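PDB 3EGC: putative ribose operon repressor from Burkholderia thailandensis, which probably acts as a DNA-binding transcriptional repressor of the LacI family, its core resembling periplasmic sugar-binding proteins. Local coordinates for residues 12-17 with 54-59; 128-133 with 145-150. All coordinates share one frame; numbering follows the deposited sequence.

Contact 1. Residues 12-17 with 54-59; sequences GLIVSD and REAVGQ
I14 on strand 12-15 points its side chain at helix 54-59, and the end of that chain settles between two consecutive helix residues, A56 and V57. The isoleucine is extended: CG1 lies beside the backbone N (chi1 -65°), and CD1 is anti to CA (chi2 175°). The end of the chain is thereby aimed at V57, at its CG2 and N, and passes A56 on its flank.

The delta methyl lies alongside the methyl of A56, side against side, with I14 CD1 3.6 Å from A56 CB. It also rests against the backbone, I14 CD1 being 3.7 Å from V57 N, and touches one branch of the valine, with I14 CD1 3.7 Å from V57 CG2. That branch sits beside the backbone N of V57, on the side of the residue from which the isoleucine arrives. Alanine suits the point of nearest approach because its CB points at the strand yet takes little room: the CA atoms of I14 and A56 are 7.2 Å apart. Isoleucine suits the strand, where it is long enough to bridge that distance with carbon alone.

L68 touches both I14 and V57, and R35 of the second subunit packs on A56. Helix 50-62, in the beta-alpha-beta crossover from strand 40-45 to strand 67-70, packs here on strand 10-15, which lies between them: the Rossmann-like layering of periplasmic-binding-protein and LacI cores.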
loop_
_atom_site.group_PDB
_atom_site.type_symbol
_atom_site.label_atom_id
_atom_site.label_comp_id
_atom_site.label_asym_id
_atom_site.label_seq_id
_atom_site.Cartn_x
_atom_site.Cartn_y
_atom_site.Cartn_z
ATOM N N GLY A 12 -1.878 -20.688 1.116
ATOM C CA GLY A 12 -2.675 -19.701 1.844
ATOM C C GLY A 12 -1.772 -18.548 2.253
ATOM O O GLY A 12 -0.705 -18.810 2.791
ATOM N N LEU A 13 -2.141 -17.301 1.931
ATOM C CA LEU A 13 -1.388 -16.138 2.389
ATOM C C LEU A 13 -2.263 -15.364 3.357
ATOM O O LEU A 13 -3.395 -14.983 3.029
ATOM C CB LEU A 13 -0.952 -15.229 1.258
ATOM C CG LEU A 13 -0.375 -13.866 1.646
ATOM C CD1 LEU A 13 0.914 -13.979 2.512
ATOM C CD2 LEU A 13 -0.094 -12.964 0.425
ATOM N N ILE A 14 -1.799 -15.261 4.574
ATOM C CA ILE A 14 -2.575 -14.619 5.608
ATOM C C ILE A 14 -1.749 -13.470 6.092
ATOM O O ILE A 14 -0.655 -13.650 6.512
ATOM C CB ILE A 14 -2.919 -15.587 6.784
ATOM C CG1 ILE A 14 -3.838 -16.705 6.275
ATOM C CG2 ILE A 14 -3.545 -14.791 7.989
ATOM C CD1 ILE A 14 -4.174 -17.839 7.310
ATOM N N VAL A 15 -2.289 -12.281 6.003
ATOM C CA VAL A 15 -1.541 -11.097 6.254
ATOM C C VAL A 15 -2.219 -10.276 7.354
ATOM O O VAL A 15 -3.432 -10.105 7.335
ATOM C CB VAL A 15 -1.422 -10.340 4.906
ATOM C CG1 VAL A 15 -1.462 -8.848 5.058
ATOM C CG2 VAL A 15 -0.174 -10.833 4.146
ATOM N N SER A 16 -1.437 -9.703 8.269
ATOM C CA SER A 16 -1.990 -8.927 9.348
ATOM C C SER A 16 -2.577 -7.542 8.928
ATOM O O SER A 16 -3.520 -7.010 9.610
ATOM C CB SER A 16 -0.952 -8.750 10.415
ATOM O OG SER A 16 0.304 -8.354 9.851
ATOM N N ASP A 17 -2.065 -6.958 7.832
ATOM C CA ASP A 17 -2.660 -5.730 7.352
ATOM C C ASP A 17 -2.376 -5.387 5.875
ATOM O O ASP A 17 -1.448 -4.650 5.590
ATOM C CB ASP A 17 -2.281 -4.551 8.264
ATOM C CG ASP A 17 -2.972 -3.290 7.875
ATOM O OD1 ASP A 17 -3.839 -3.315 6.954
ATOM O OD2 ASP A 17 -2.640 -2.243 8.461
ATOM N N ARG A 54 -6.874 -16.974 13.273
ATOM C CA ARG A 54 -7.158 -18.357 13.581
ATOM C C ARG A 54 -8.291 -18.852 12.687
ATOM O O ARG A 54 -8.276 -19.970 12.242
ATOM C CB ARG A 54 -7.556 -18.473 15.058
ATOM C CG ARG A 54 -7.561 -19.872 15.565
ATOM C CD ARG A 54 -7.703 -19.887 17.136
ATOM N NE ARG A 54 -7.606 -18.581 17.784
ATOM C CZ ARG A 54 -8.487 -18.064 18.659
ATOM N NH1 ARG A 54 -9.586 -18.720 18.998
ATOM N NH2 ARG A 54 -8.243 -16.875 19.210
ATOM N N GLU A 55 -9.269 -18.011 12.396
ATOM C CA GLU A 55 -10.324 -18.418 11.492
ATOM C C GLU A 55 -9.863 -18.593 10.064
ATOM O O GLU A 55 -10.348 -19.493 9.330
ATOM C CB GLU A 55 -11.507 -17.428 11.516
ATOM C CG GLU A 55 -12.202 -17.404 12.883
ATOM C CD GLU A 55 -13.362 -16.411 12.994
ATOM O OE1 GLU A 55 -14.240 -16.634 13.881
ATOM O OE2 GLU A 55 -13.381 -15.406 12.239
ATOM N N ALA A 56 -8.956 -17.714 9.633
ATOM C CA ALA A 56 -8.399 -17.879 8.305
ATOM C C ALA A 56 -7.608 -19.194 8.222
ATOM O O ALA A 56 -7.761 -19.954 7.245
ATOM C CB ALA A 56 -7.586 -16.715 7.915
ATOM N N VAL A 57 -6.800 -19.474 9.255
ATOM C CA VAL A 57 -5.900 -20.623 9.216
ATOM C C VAL A 57 -6.766 -21.892 9.041
ATOM O O VAL A 57 -6.518 -22.693 8.166
ATOM C CB VAL A 57 -5.008 -20.756 10.497
ATOM C CG1 VAL A 57 -4.352 -22.183 10.571
ATOM C CG2 VAL A 57 -3.894 -19.690 10.535
ATOM N N GLY A 58 -7.799 -22.021 9.875
ATOM C CA GLY A 58 -8.750 -23.137 9.820
ATOM C C GLY A 58 -9.504 -23.196 8.497
ATOM O O GLY A 58 -9.650 -24.242 7.902
ATOM N N GLN A 59 -9.912 -22.046 8.003
ATOM C CA GLN A 59 -10.567 -21.960 6.723
ATOM C C GLN A 59 -9.663 -22.466 5.598
ATOM O O GLN A 59 -10.098 -23.284 4.752
ATOM C CB GLN A 59 -10.983 -20.528 6.505
ATOM C CG GLN A 59 -11.604 -20.240 5.186
ATOM C CD GLN A 59 -11.887 -18.787 5.051
ATOM O OE1 GLN A 59 -12.587 -18.208 5.893
ATOM N NE2 GLN A 59 -11.321 -18.158 4.002
#

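Contact 2. Residues 128-133 with 145-150; sequences IGAIVG and KGFRAA
The carbonyl oxygen of I128 lies at the edge of the F147 ring, close to the ring plane, where two aromatic carbons converge on it: I128 O is 3.2 Å from F147 CZ and 3.6 Å from F147 CE1. The slightly positive ring hydrogens face a negative oxygen here, which should be mildly favourable, although it falls short of a conventional hydrogen bond.

The rest of the contact is largely apolar. I128 crosses the phenyl group at a slant with its gamma methyl, I128 CG2 standing 3.6 Å from F147 CE1. A130 comes over one face instead: its CB is 4.1 Å from the centroid of the F147 ring and just 8° off the ring normal, a CH-pi contact almost above the centre. F147 reaches these positions because its CG is anti to the backbone N (chi1 163°), which throws the ring out from the helix toward the strand. A flat ring is long enough to reach across from helix to sheet, and the small A130 leaves room for its face. G129 meets the ring obliquely through its carbonyl oxygen, G129 O 4.0 Å from F147 CE1.

Strand 128-131 and helix 145-150 run almost antiparallel, their axes 9.6 Å apart at closest approach. F147 also touches V117 on helix 109-122 and I163 on strand 163-164, while I128 touches I121 of helix 109-122. The contact therefore lies inside the beta-alpha-beta unit of strand 128-131, helix 138-153 and strand 163-164, with helix 109-122 packed alongside.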
loop_
_atom_site.group_PDB
_atom_site.type_symbol
_atom_site.label_atom_id
_atom_site.label_comp_id
_atom_site.label_asym_id
_atom_site.label_seq_id
_atom_site.Cartn_x
_atom_site.Cartn_y
_atom_site.Cartn_z
ATOM N N ILE A 128 18.555 11.296 22.021
ATOM C CA ILE A 128 17.902 10.549 20.991
ATOM C C ILE A 128 16.858 9.581 21.538
ATOM O O ILE A 128 17.149 8.820 22.438
ATOM C CB ILE A 128 18.930 9.805 20.107
ATOM C CG1 ILE A 128 19.893 10.823 19.488
ATOM C CG2 ILE A 128 18.217 8.998 19.048
ATOM C CD1 ILE A 128 20.990 10.192 18.672
ATOM N N GLY A 129 15.658 9.602 20.971
ATOM C CA GLY A 129 14.621 8.703 21.411
ATOM C C GLY A 129 14.158 7.722 20.317
ATOM O O GLY A 129 14.615 7.763 19.172
ATOM N N ALA A 130 13.241 6.860 20.689
ATOM C CA ALA A 130 12.729 5.863 19.803
ATOM C C ALA A 130 11.205 5.665 20.034
ATOM O O ALA A 130 10.773 5.505 21.136
ATOM C CB ALA A 130 13.484 4.514 20.032
ATOM N N ILE A 131 10.432 5.714 18.970
ATOM C CA ILE A 131 9.015 5.403 19.026
ATOM C C ILE A 131 8.858 4.133 18.212
ATOM O O ILE A 131 9.155 4.105 17.025
ATOM C CB ILE A 131 8.143 6.510 18.398
ATOM C CG1 ILE A 131 8.675 7.909 18.759
ATOM C CG2 ILE A 131 6.672 6.298 18.755
ATOM C CD1 ILE A 131 8.485 8.243 20.214
ATOM N N VAL A 132 8.460 3.069 18.889
ATOM C CA VAL A 132 8.204 1.813 18.269
ATOM C C VAL A 132 6.733 1.467 18.375
ATOM O O VAL A 132 5.965 2.155 19.049
ATOM C CB VAL A 132 9.052 0.693 18.870
ATOM C CG1 VAL A 132 10.557 0.998 18.723
ATOM C CG2 VAL A 132 8.690 0.487 20.314
ATOM N N GLY A 133 6.363 0.391 17.691
ATOM C CA GLY A 133 4.984 -0.085 17.699
ATOM C C GLY A 133 4.742 -0.926 18.929
ATOM O O GLY A 133 5.503 -0.867 19.866
ATOM N N LYS A 145 16.391 -2.708 20.514
ATOM C CA LYS A 145 17.731 -3.247 20.788
ATOM C C LYS A 145 18.879 -2.606 19.957
ATOM O O LYS A 145 19.975 -2.340 20.491
ATOM C CB LYS A 145 17.730 -4.755 20.566
ATOM C CG LYS A 145 19.063 -5.422 20.684
ATOM C CD LYS A 145 18.926 -6.953 20.620
ATOM C CE LYS A 145 20.317 -7.605 20.689
ATOM N NZ LYS A 145 20.315 -9.094 20.530
ATOM N N GLY A 146 18.611 -2.368 18.665
ATOM C CA GLY A 146 19.578 -1.726 17.782
ATOM C C GLY A 146 19.842 -0.298 18.203
ATOM O O GLY A 146 20.982 0.172 18.208
ATOM N N PHE A 147 18.775 0.371 18.612
ATOM C CA PHE A 147 18.877 1.693 19.156
ATOM C C PHE A 147 19.787 1.724 20.392
ATOM O O PHE A 147 20.747 2.500 20.459
ATOM C CB PHE A 147 17.507 2.232 19.431
ATOM C CG PHE A 147 17.490 3.416 20.359
ATOM C CD1 PHE A 147 17.799 4.692 19.874
ATOM C CD2 PHE A 147 17.150 3.264 21.700
ATOM C CE1 PHE A 147 17.747 5.782 20.659
ATOM C CE2 PHE A 147 17.119 4.373 22.530
ATOM C CZ PHE A 147 17.397 5.650 21.998
ATOM N N ARG A 148 19.552 0.819 21.318
ATOM C CA ARG A 148 20.295 0.822 22.574
ATOM C C ARG A 148 21.758 0.493 22.331
ATOM O O ARG A 148 22.651 1.028 23.030
ATOM C CB ARG A 148 19.714 -0.152 23.594
ATOM C CG ARG A 148 18.344 0.226 24.154
ATOM C CD ARG A 148 17.997 -0.756 25.321
ATOM N NE ARG A 148 16.616 -0.614 25.790
ATOM C CZ ARG A 148 16.231 0.251 26.725
ATOM N NH1 ARG A 148 17.130 1.083 27.296
ATOM N NH2 ARG A 148 14.946 0.304 27.056
ATOM N N ALA A 149 22.011 -0.382 21.361
ATOM C CA ALA A 149 23.358 -0.811 21.102
ATOM C C ALA A 149 24.149 0.342 20.491
ATOM O O ALA A 149 25.335 0.486 20.762
ATOM C CB ALA A 149 23.381 -2.041 20.190
ATOM N N ALA A 150 23.499 1.152 19.666
ATOM C CA ALA A 150 24.165 2.308 19.048
ATOM C C ALA A 150 24.477 3.362 20.115
ATOM O O ALA A 150 25.545 3.919 20.167
ATOM C CB ALA A 150 23.266 2.944 17.943
#

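Both contacts are buried and pack a helix on a strand of the sheet, but on opposite sides of the chain's centre, with centres about 31 Å apart. They share no helix or strand, although both strands belong to one mixed sheet. In contact 1 the strand supplies the long side chain and the helix offers small aliphatic groups and backbone; in contact 2 the roles reverse, the helix sending an aromatic ring to two strand methyls and a carbonyl oxygen. Contact 1 joins a crossover helix to the strand it passes over and lies near the second subunit, whereas contact 2 joins consecutive elements that no other chain touches.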